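Local coordinates for T-lymphoma invasion and metastasis-inducing protein 1 (Homo sapiens, PDB 4K2P) that probably helps bring this Rac exchange factor to membranes and partners, its PH domain suited to phosphoinositide binding and its coiled coil to protein contacts such as Par-3, at residues L134-I148 against F188-L202. The protein carries 5 engineered substitutions. Residues are numbered along the deposited sequence; the frame is centred on the assembly and turned at random.
Sequences LRLLKSEIKKLEQKI and FQMDLFRFRCYLASL
L137, I141 and L144 of helix 134-148 lock against L192, F195 and L199 of helix 188-202 in knobs-into-holes packing, the mark of an antiparallel coiled coil. The axes come within 9.5 Å, their directions 159° apart. Each of the six enters a four-residue socket on the partner helix, and branched leucine and isoleucine ends, joined by one flat ring, fill such sockets well. F195 is the centre of the tight part. L137 CD2 meets its edge, close to the ring plane, 3.7 Å from F195 CD1, while L144 CD1 packs against the other ortho carbon, F195 CD2, at 3.5 Å. One face of the ring is covered by E140, whose CB makes a CH-pi contact over the ring centre. I141 divides its branches: CG1 lies along F195 CB, and CG2, anti to the backbone N, reaches L192 CD1.

Beyond F195, on the side facing the PH domain, R194 links D191 to Y198, whose hydroxyl also bonds S74 O. The opposite flank is looser and polar. There the long chains of E145 and R196 span the helices to form a salt bridge, E145 OE2 to R196 NH2 at 2.9 Å, with the oxygen at the guanidinium edge; L192 CG of the same helix as R196 lies off-centre against one guanidinium face.

F188 brings a broad ring to the socket that receives L144, at the partly exposed border of the contact. K147 CB rests over one ring face, 4.0 Å from the F188 centroid and 19° off its normal, and L144 CD2 touches F188 CD1. An alanine here would probably leave the K147 chain without the ring face it lies on and open a gap beside L144 CD2. Buried I148 instead meets the root of the side chain, its CG1 3.5 Å from F188 CB.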
ATOM      1  N   LEU A 134     -10.781  11.086 -11.942  1.00 35.62           N
ATOM      2  CA  LEU A 134     -11.540   9.843 -12.082  1.00 37.58           C
ATOM      3  C   LEU A 134     -11.230   9.115 -13.389  1.00 37.11           C
ATOM      4  O   LEU A 134     -10.985   7.911 -13.393  1.00 36.19           O
ATOM      5  CB  LEU A 134     -13.037  10.130 -11.999  1.00 44.83           C
ATOM      6  CG  LEU A 134     -13.821   9.181 -11.096  1.00 49.96           C
ATOM      7  CD1 LEU A 134     -13.536   9.502  -9.636  1.00 50.70           C
ATOM      8  CD2 LEU A 134     -15.311   9.245 -11.390  1.00 56.69           C
ATOM      9  N   ARG A 135     -11.250   9.842 -14.498  1.00 39.13           N
ATOM     10  CA  ARG A 135     -10.947   9.258 -15.799  1.00 42.49           C
ATOM     11  C   ARG A 135      -9.536   8.708 -15.852  1.00 38.94           C
ATOM     12  O   ARG A 135      -9.302   7.654 -16.433  1.00 38.61           O
ATOM     13  CB  ARG A 135     -11.151  10.291 -16.903  1.00 50.59           C
ATOM     14  CG  ARG A 135     -10.655   9.862 -18.280  1.00 56.42           C
ATOM     15  CD  ARG A 135     -11.103  10.867 -19.324  1.00 64.10           C
ATOM     16  NE  ARG A 135     -12.557  10.993 -19.324  1.00 66.63           N
ATOM     17  CZ  ARG A 135     -13.378  10.227 -20.042  1.00 69.59           C
ATOM     18  NH1 ARG A 135     -12.897   9.306 -20.868  1.00 70.45           N
ATOM     19  NH2 ARG A 135     -14.687  10.408 -19.961  1.00 72.17           N
ATOM     20  N   LEU A 136      -8.594   9.418 -15.242  1.00 38.50           N
ATOM     21  CA  LEU A 136      -7.211   8.972 -15.253  1.00 37.03           C
ATOM     22  C   LEU A 136      -7.067   7.660 -14.494  1.00 34.00           C
ATOM     23  O   LEU A 136      -6.344   6.773 -14.937  1.00 32.17           O
ATOM     24  CB  LEU A 136      -6.286  10.029 -14.648  1.00 38.63           C
ATOM     25  CG  LEU A 136      -4.843   9.547 -14.443  1.00 37.06           C
ATOM     26  CD1 LEU A 136      -4.170   9.226 -15.772  1.00 39.04           C
ATOM     27  CD2 LEU A 136      -4.046  10.584 -13.680  1.00 39.84           C
ATOM     28  N   LEU A 137      -7.753   7.538 -13.361  1.00 31.66           N
ATOM     29  CA  LEU A 137      -7.664   6.327 -12.547  1.00 29.46           C
ATOM     30  C   LEU A 137      -8.176   5.116 -13.315  1.00 30.59           C
ATOM     31  O   LEU A 137      -7.552   4.060 -13.299  1.00 30.09           O
ATOM     32  CB  LEU A 137      -8.458   6.480 -11.249  1.00 27.82           C
ATOM     33  CG  LEU A 137      -7.890   7.401 -10.173  1.00 29.00           C
ATOM     34  CD1 LEU A 137      -8.834   7.423  -8.981  1.00 27.98           C
ATOM     35  CD2 LEU A 137      -6.490   6.983  -9.748  1.00 29.74           C
ATOM     36  N   LYS A 138      -9.312   5.272 -13.985  1.00 33.29           N
ATOM     37  CA  LYS A 138      -9.882   4.187 -14.774  1.00 34.99           C
ATOM     38  C   LYS A 138      -8.964   3.814 -15.929  1.00 37.60           C
ATOM     39  O   LYS A 138      -8.878   2.650 -16.306  1.00 41.23           O
ATOM     40  CB  LYS A 138     -11.258   4.565 -15.301  1.00 36.85           C
ATOM     41  CG  LYS A 138     -12.301   4.672 -14.206  1.00 36.36           C
ATOM     42  CD  LYS A 138     -13.629   5.136 -14.758  1.00 44.15           C
ATOM     43  CE  LYS A 138     -14.641   5.327 -13.643  1.00 49.44           C
ATOM     44  NZ  LYS A 138     -15.874   6.000 -14.131  1.00 56.13           N
ATOM     45  N   SER A 139      -8.293   4.810 -16.493  1.00 37.78           N
ATOM     46  CA  SER A 139      -7.381   4.583 -17.599  1.00 38.84           C
ATOM     47  C   SER A 139      -6.167   3.772 -17.154  1.00 33.77           C
ATOM     48  O   SER A 139      -5.734   2.857 -17.853  1.00 31.66           O
ATOM     49  CB  SER A 139      -6.932   5.915 -18.194  1.00 48.68           C
ATOM     50  OG  SER A 139      -5.906   5.714 -19.149  1.00 55.80           O
ATOM     51  N   GLU A 140      -5.637   4.108 -15.981  1.00 30.91           N
ATOM     52  CA  GLU A 140      -4.466   3.435 -15.431  1.00 30.80           C
ATOM     53  C   GLU A 140      -4.826   2.009 -15.041  1.00 33.45           C
ATOM     54  O   GLU A 140      -3.993   1.097 -15.086  1.00 34.18           O
ATOM     55  CB  GLU A 140      -3.928   4.201 -14.223  1.00 30.14           C
ATOM     56  CG  GLU A 140      -3.263   5.516 -14.579  1.00 37.54           C
ATOM     57  CD  GLU A 140      -2.003   5.331 -15.406  1.00 47.07           C
ATOM     58  OE1 GLU A 140      -1.073   4.647 -14.936  1.00 46.03           O
ATOM     59  OE2 GLU A 140      -1.943   5.874 -16.528  1.00 55.81           O
ATOM     60  N   ILE A 141      -6.081   1.833 -14.654  1.00 32.76           N
ATOM     61  CA  ILE A 141      -6.600   0.529 -14.295  1.00 29.52           C
ATOM     62  C   ILE A 141      -6.652  -0.324 -15.560  1.00 28.81           C
ATOM     63  O   ILE A 141      -6.204  -1.466 -15.564  1.00 26.49           O
ATOM     64  CB  ILE A 141      -7.992   0.661 -13.625  1.00 30.80           C
ATOM     65  CG1 ILE A 141      -7.814   1.111 -12.172  1.00 27.92           C
ATOM     66  CG2 ILE A 141      -8.781  -0.645 -13.691  1.00 32.26           C
ATOM     67  CD1 ILE A 141      -9.085   1.578 -11.502  1.00 28.55           C
ATOM     68  N   LYS A 142      -7.153   0.254 -16.643  1.00 30.92           N
ATOM     69  CA  LYS A 142      -7.231  -0.451 -17.915  1.00 36.69           C
ATOM     70  C   LYS A 142      -5.844  -0.866 -18.390  1.00 33.82           C
ATOM     71  O   LYS A 142      -5.654  -1.980 -18.883  1.00 35.48           O
ATOM     72  CB  LYS A 142      -7.906   0.418 -18.975  1.00 46.59           C
ATOM     73  CG  LYS A 142      -9.410   0.579 -18.791  1.00 54.21           C
ATOM     74  CD  LYS A 142     -10.018   1.376 -19.938  1.00 64.73           C
ATOM     75  CE  LYS A 142     -11.506   1.641 -19.727  1.00 70.47           C
ATOM     76  NZ  LYS A 142     -11.753   2.746 -18.747  1.00 70.41           N
ATOM     77  N   LYS A 143      -4.869   0.017 -18.217  1.00 30.60           N
ATOM     78  CA  LYS A 143      -3.514  -0.267 -18.666  1.00 31.39           C
ATOM     79  C   LYS A 143      -2.913  -1.424 -17.895  1.00 27.85           C
ATOM     80  O   LYS A 143      -2.266  -2.296 -18.480  1.00 26.81           O
ATOM     81  CB  LYS A 143      -2.623   0.967 -18.529  1.00 33.82           C
ATOM     82  CG  LYS A 143      -2.849   1.994 -19.619  1.00 41.17           C
ATOM     83  CD  LYS A 143      -1.932   3.187 -19.440  1.00 46.79           C
ATOM     84  CE  LYS A 143      -2.287   4.313 -20.397  1.00 55.86           C
ATOM     85  NZ  LYS A 143      -1.405   5.497 -20.191  1.00 60.67           N
ATOM     86  N   LEU A 144      -3.154  -1.445 -16.590  1.00 25.68           N
ATOM     87  CA  LEU A 144      -2.635  -2.501 -15.740  1.00 26.10           C
ATOM     88  C   LEU A 144      -3.253  -3.847 -16.077  1.00 25.86           C
ATOM     89  O   LEU A 144      -2.577  -4.859 -16.020  1.00 25.89           O
ATOM     90  CB  LEU A 144      -2.878  -2.173 -14.266  1.00 26.34           C
ATOM     91  CG  LEU A 144      -1.849  -1.213 -13.672  1.00 27.97           C
ATOM     92  CD1 LEU A 144      -2.401  -0.579 -12.396  1.00 28.85           C
ATOM     93  CD2 LEU A 144      -0.547  -1.947 -13.403  1.00 28.36           C
ATOM     94  N   GLU A 145      -4.540  -3.861 -16.403  1.00 26.40           N
ATOM     95  CA  GLU A 145      -5.217  -5.093 -16.776  1.00 28.39           C
ATOM     96  C   GLU A 145      -4.668  -5.634 -18.103  1.00 30.15           C
ATOM     97  O   GLU A 145      -4.577  -6.848 -18.298  1.00 31.34           O
ATOM     98  CB  GLU A 145      -6.729  -4.875 -16.869  1.00 33.06           C
ATOM     99  CG  GLU A 145      -7.398  -4.586 -15.523  1.00 34.98           C
ATOM    100  CD  GLU A 145      -8.903  -4.380 -15.643  1.00 42.18           C
ATOM    101  OE1 GLU A 145      -9.344  -3.659 -16.553  1.00 41.00           O
ATOM    102  OE2 GLU A 145      -9.653  -4.945 -14.820  1.00 49.51           O
ATOM    103  N   GLN A 146      -4.303  -4.736 -19.012  1.00 29.08           N
ATOM    104  CA  GLN A 146      -3.695  -5.149 -20.273  1.00 33.84           C
ATOM    105  C   GLN A 146      -2.315  -5.758 -20.018  1.00 29.74           C
ATOM    106  O   GLN A 146      -1.959  -6.778 -20.609  1.00 30.34           O
ATOM    107  CB  GLN A 146      -3.579  -3.965 -21.243  1.00 44.15           C
ATOM    108  CG  GLN A 146      -4.895  -3.546 -21.888  1.00 56.78           C
ATOM    109  CD  GLN A 146      -4.795  -2.233 -22.664  1.00 68.67           C
ATOM    110  OE1 GLN A 146      -4.007  -1.345 -22.324  1.00 70.15           O
ATOM    111  NE2 GLN A 146      -5.588  -2.117 -23.725  1.00 76.26           N
ATOM    112  N   LYS A 147      -1.555  -5.149 -19.111  1.00 28.09           N
ATOM    113  CA  LYS A 147      -0.220  -5.624 -18.774  1.00 27.07           C
ATOM    114  C   LYS A 147      -0.278  -6.964 -18.063  1.00 26.71           C
ATOM    115  O   LYS A 147       0.583  -7.817 -18.268  1.00 25.66           O
ATOM    116  CB  LYS A 147       0.520  -4.598 -17.906  1.00 27.39           C
ATOM    117  CG  LYS A 147       1.077  -3.429 -18.713  1.00 32.88           C
ATOM    118  CD  LYS A 147       1.908  -2.454 -17.890  1.00 39.88           C
ATOM    119  CE  LYS A 147       1.060  -1.601 -16.978  1.00 47.28           C
ATOM    120  NZ  LYS A 147       1.849  -0.490 -16.357  1.00 54.55           N
ATOM    121  N   ILE A 148      -1.309  -7.153 -17.249  1.00 24.71           N
ATOM    122  CA  ILE A 148      -1.484  -8.393 -16.513  1.00 25.21           C
ATOM    123  C   ILE A 148      -1.832  -9.511 -17.484  1.00 25.57           C
ATOM    124  O   ILE A 148      -1.339 -10.626 -17.358  1.00 28.33           O
ATOM    125  CB  ILE A 148      -2.583  -8.257 -15.433  1.00 25.02           C
ATOM    126  CG1 ILE A 148      -2.073  -7.402 -14.275  1.00 26.08           C
ATOM    127  CG2 ILE A 148      -3.023  -9.615 -14.905  1.00 25.62           C
ATOM    128  CD1 ILE A 148      -3.178  -6.882 -13.356  1.00 26.37           C
ATOM    129  N   PHE A 188       1.917  -5.731 -10.565  1.00 20.87           N
ATOM    130  CA  PHE A 188       0.791  -5.227 -11.336  1.00 21.76           C
ATOM    131  C   PHE A 188      -0.508  -5.355 -10.545  1.00 22.86           C
ATOM    132  O   PHE A 188      -1.348  -4.457 -10.586  1.00 23.72           O
ATOM    133  CB  PHE A 188       0.639  -5.974 -12.667  1.00 24.19           C
ATOM    134  CG  PHE A 188       1.708  -5.672 -13.688  1.00 25.37           C
ATOM    135  CD1 PHE A 188       2.395  -4.469 -13.686  1.00 29.11           C
ATOM    136  CD2 PHE A 188       2.005  -6.595 -14.675  1.00 26.61           C
ATOM    137  CE1 PHE A 188       3.369  -4.206 -14.640  1.00 32.32           C
ATOM    138  CE2 PHE A 188       2.979  -6.334 -15.623  1.00 29.04           C
ATOM    139  CZ  PHE A 188       3.655  -5.133 -15.605  1.00 32.05           C
ATOM    140  N   GLN A 189      -0.673  -6.473  -9.842  1.00 21.23           N
ATOM    141  CA  GLN A 189      -1.898  -6.742  -9.096  1.00 22.04           C
ATOM    142  C   GLN A 189      -1.994  -5.835  -7.885  1.00 20.73           C
ATOM    143  O   GLN A 189      -3.083  -5.458  -7.467  1.00 20.80           O
ATOM    144  CB  GLN A 189      -1.967  -8.199  -8.650  1.00 23.78           C
ATOM    145  CG  GLN A 189      -2.147  -9.192  -9.781  1.00 25.84           C
ATOM    146  CD  GLN A 189      -3.539  -9.170 -10.364  1.00 26.33           C
ATOM    147  OE1 GLN A 189      -4.394  -8.398  -9.942  1.00 25.35           O
ATOM    148  NE2 GLN A 189      -3.772 -10.019 -11.344  1.00 27.42           N
ATOM    149  N   MET A 190      -0.842  -5.534  -7.305  1.00 19.68           N
ATOM    150  CA  MET A 190      -0.755  -4.615  -6.195  1.00 22.16           C
ATOM    151  C   MET A 190      -1.130  -3.202  -6.674  1.00 24.99           C
ATOM    152  O   MET A 190      -1.881  -2.498  -6.005  1.00 23.72           O
ATOM    153  CB  MET A 190       0.654  -4.639  -5.600  1.00 22.89           C
ATOM    154  CG  MET A 190       0.830  -3.807  -4.355  1.00 26.41           C
ATOM    155  SD  MET A 190      -0.216  -4.336  -2.985  1.00 27.66           S
ATOM    156  CE  MET A 190       0.396  -6.005  -2.709  1.00 34.21           C
ATOM    157  N   ASP A 191      -0.622  -2.801  -7.836  1.00 26.75           N
ATOM    158  CA  ASP A 191      -0.909  -1.469  -8.374  1.00 28.63           C
ATOM    159  C   ASP A 191      -2.383  -1.339  -8.739  1.00 26.87           C
ATOM    160  O   ASP A 191      -3.007  -0.311  -8.500  1.00 27.55           O
ATOM    161  CB  ASP A 191      -0.034  -1.174  -9.592  1.00 34.61           C
ATOM    162  CG  ASP A 191       1.401  -0.838  -9.216  1.00 41.00           C
ATOM    163  OD1 ASP A 191       1.640  -0.340  -8.100  1.00 42.91           O
ATOM    164  OD2 ASP A 191       2.301  -1.077 -10.039  1.00 44.95           O
ATOM    165  N   LEU A 192      -2.938  -2.408  -9.291  1.00 24.15           N
ATOM    166  CA  LEU A 192      -4.338  -2.450  -9.690  1.00 23.72           C
ATOM    167  C   LEU A 192      -5.263  -2.333  -8.478  1.00 25.23           C
ATOM    168  O   LEU A 192      -6.272  -1.634  -8.519  1.00 28.47           O
ATOM    169  CB  LEU A 192      -4.617  -3.747 -10.447  1.00 22.83           C
ATOM    170  CG  LEU A 192      -6.049  -3.995 -10.918  1.00 24.51           C
ATOM    171  CD1 LEU A 192      -6.550  -2.851 -11.763  1.00 28.05           C
ATOM    172  CD2 LEU A 192      -6.118  -5.301 -11.683  1.00 25.65           C
ATOM    173  N   PHE A 193      -4.917  -3.039  -7.411  1.00 24.06           N
ATOM    174  CA  PHE A 193      -5.678  -3.004  -6.164  1.00 26.21           C
ATOM    175  C   PHE A 193      -5.636  -1.588  -5.601  1.00 26.95           C
ATOM    176  O   PHE A 193      -6.642  -1.054  -5.139  1.00 28.50           O
ATOM    177  CB  PHE A 193      -5.100  -4.023  -5.174  1.00 24.08           C
ATOM    178  CG  PHE A 193      -5.765  -4.036  -3.821  1.00 23.31           C
ATOM    179  CD1 PHE A 193      -5.294  -3.235  -2.796  1.00 23.77           C
ATOM    180  CD2 PHE A 193      -6.819  -4.887  -3.565  1.00 24.24           C
ATOM    181  CE1 PHE A 193      -5.889  -3.257  -1.552  1.00 25.42           C
ATOM    182  CE2 PHE A 193      -7.418  -4.920  -2.324  1.00 25.18           C
ATOM    183  CZ  PHE A 193      -6.951  -4.105  -1.312  1.00 25.95           C
ATOM    184  N   ARG A 194      -4.458  -0.981  -5.679  1.00 25.03           N
ATOM    185  CA  ARG A 194      -4.233   0.352  -5.154  1.00 25.24           C
ATOM    186  C   ARG A 194      -5.065   1.388  -5.908  1.00 25.61           C
ATOM    187  O   ARG A 194      -5.711   2.238  -5.293  1.00 26.19           O
ATOM    188  CB  ARG A 194      -2.748   0.696  -5.224  1.00 26.06           C
ATOM    189  CG  ARG A 194      -2.407   2.053  -4.646  1.00 29.48           C
ATOM    190  CD  ARG A 194      -0.941   2.153  -4.271  1.00 31.88           C
ATOM    191  NE  ARG A 194      -0.050   1.959  -5.416  1.00 33.53           N
ATOM    192  CZ  ARG A 194       0.226   2.889  -6.324  1.00 34.12           C
ATOM    193  NH1 ARG A 194      -0.344   4.082  -6.255  1.00 33.58           N
ATOM    194  NH2 ARG A 194       1.057   2.619  -7.323  1.00 36.52           N
ATOM    195  N   PHE A 195      -5.062   1.318  -7.235  1.00 25.36           N
ATOM    196  CA  PHE A 195      -5.828   2.269  -8.025  1.00 27.63           C
ATOM    197  C   PHE A 195      -7.310   2.046  -7.802  1.00 28.20           C
ATOM    198  O   PHE A 195      -8.087   2.993  -7.819  1.00 27.53           O
ATOM    199  CB  PHE A 195      -5.477   2.176  -9.512  1.00 29.76           C
ATOM    200  CG  PHE A 195      -4.181   2.846  -9.865  1.00 34.93           C
ATOM    201  CD1 PHE A 195      -4.062   4.219  -9.788  1.00 40.22           C
ATOM    202  CD2 PHE A 195      -3.085   2.111 -10.270  1.00 38.26           C
ATOM    203  CE1 PHE A 195      -2.873   4.849 -10.109  1.00 43.26           C
ATOM    204  CE2 PHE A 195      -1.890   2.741 -10.591  1.00 41.27           C
ATOM    205  CZ  PHE A 195      -1.789   4.109 -10.507  1.00 43.09           C
ATOM    206  N   ARG A 196      -7.704   0.799  -7.570  1.00 28.21           N
ATOM    207  CA  ARG A 196      -9.101   0.504  -7.287  1.00 29.18           C
ATOM    208  C   ARG A 196      -9.507   1.041  -5.918  1.00 29.59           C
ATOM    209  O   ARG A 196     -10.670   1.369  -5.689  1.00 30.76           O
ATOM    210  CB  ARG A 196      -9.360  -0.995  -7.370  1.00 29.05           C
ATOM    211  CG  ARG A 196      -9.533  -1.485  -8.788  1.00 31.03           C
ATOM    212  CD  ARG A 196      -9.719  -2.984  -8.851  1.00 34.21           C
ATOM    213  NE  ARG A 196      -9.962  -3.415 -10.225  1.00 40.50           N
ATOM    214  CZ  ARG A 196      -9.696  -4.626 -10.700  1.00 43.57           C
ATOM    215  NH1 ARG A 196      -9.149  -5.551  -9.921  1.00 43.15           N
ATOM    216  NH2 ARG A 196      -9.972  -4.906 -11.966  1.00 46.15           N
ATOM    217  N   CYS A 197      -8.550   1.129  -5.007  1.00 26.78           N
ATOM    218  CA  CYS A 197      -8.814   1.738  -3.717  1.00 27.69           C
ATOM    219  C   CYS A 197      -9.056   3.230  -3.899  1.00 29.05           C
ATOM    220  O   CYS A 197      -9.985   3.795  -3.315  1.00 31.08           O
ATOM    221  CB  CYS A 197      -7.653   1.510  -2.751  1.00 27.58           C
ATOM    222  SG  CYS A 197      -7.602  -0.125  -2.012  1.00 29.34           S
ATOM    223  N   TYR A 198      -8.209   3.866  -4.706  1.00 28.50           N
ATOM    224  CA  TYR A 198      -8.308   5.307  -4.951  1.00 29.42           C
ATOM    225  C   TYR A 198      -9.626   5.642  -5.616  1.00 30.74           C
ATOM    226  O   TYR A 198     -10.304   6.604  -5.258  1.00 31.64           O
ATOM    227  CB  TYR A 198      -7.168   5.792  -5.844  1.00 29.95           C
ATOM    228  CG  TYR A 198      -5.781   5.634  -5.275  1.00 29.05           C
ATOM    229  CD1 TYR A 198      -5.570   5.205  -3.964  1.00 27.45           C
ATOM    230  CD2 TYR A 198      -4.675   5.915  -6.056  1.00 28.98           C
ATOM    231  CE1 TYR A 198      -4.286   5.070  -3.461  1.00 26.78           C
ATOM    232  CE2 TYR A 198      -3.408   5.784  -5.570  1.00 29.02           C
ATOM    233  CZ  TYR A 198      -3.211   5.354  -4.276  1.00 26.90           C
ATOM    234  OH  TYR A 198      -1.922   5.239  -3.819  1.00 26.57           O
ATOM    235  N   LEU A 199      -9.986   4.830  -6.599  1.00 30.73           N
ATOM    236  CA  LEU A 199     -11.192   5.061  -7.373  1.00 34.89           C
ATOM    237  C   LEU A 199     -12.413   4.888  -6.489  1.00 36.15           C
ATOM    238  O   LEU A 199     -13.361   5.659  -6.576  1.00 36.25           O
ATOM    239  CB  LEU A 199     -11.265   4.110  -8.568  1.00 35.91           C
ATOM    240  CG  LEU A 199     -12.481   4.290  -9.479  1.00 41.61           C
ATOM    241  CD1 LEU A 199     -12.524   5.690 -10.082  1.00 47.81           C
ATOM    242  CD2 LEU A 199     -12.481   3.245 -10.571  1.00 40.28           C
ATOM    243  N   ALA A 200     -12.385   3.867  -5.638  1.00 36.57           N
ATOM    244  CA  ALA A 200     -13.509   3.578  -4.758  1.00 40.11           C
ATOM    245  C   ALA A 200     -13.716   4.727  -3.782  1.00 40.74           C
ATOM    246  O   ALA A 200     -14.844   5.104  -3.466  1.00 42.17           O
ATOM    247  CB  ALA A 200     -13.278   2.280  -4.015  1.00 40.67           C
ATOM    248  N   SER A 201     -12.610   5.293  -3.320  1.00 38.07           N
ATOM    249  CA  SER A 201     -12.656   6.365  -2.347  1.00 40.32           C
ATOM    250  C   SER A 201     -13.260   7.628  -2.958  1.00 38.97           C
ATOM    251  O   SER A 201     -13.959   8.368  -2.274  1.00 39.88           O
ATOM    252  CB  SER A 201     -11.257   6.631  -1.790  1.00 44.72           C
ATOM    253  OG  SER A 201     -10.872   5.587  -0.900  1.00 46.40           O
ATOM    254  N   LEU A 202     -12.987   7.890  -4.235  1.00 38.91           N
ATOM    255  CA  LEU A 202     -13.606   9.029  -4.905  1.00 45.37           C
ATOM    256  C   LEU A 202     -15.085   8.784  -5.218  1.00 48.68           C
ATOM    257  O   LEU A 202     -15.889   9.703  -5.134  1.00 50.70           O
ATOM    258  CB  LEU A 202     -12.864   9.377  -6.195  1.00 50.71           C
ATOM    259  CG  LEU A 202     -11.467   9.991  -6.090  1.00 52.55           C
ATOM    260  CD1 LEU A 202     -10.933  10.261  -7.485  1.00 57.10           C
ATOM    261  CD2 LEU A 202     -11.469  11.273  -5.273  1.00 53.34           C
TER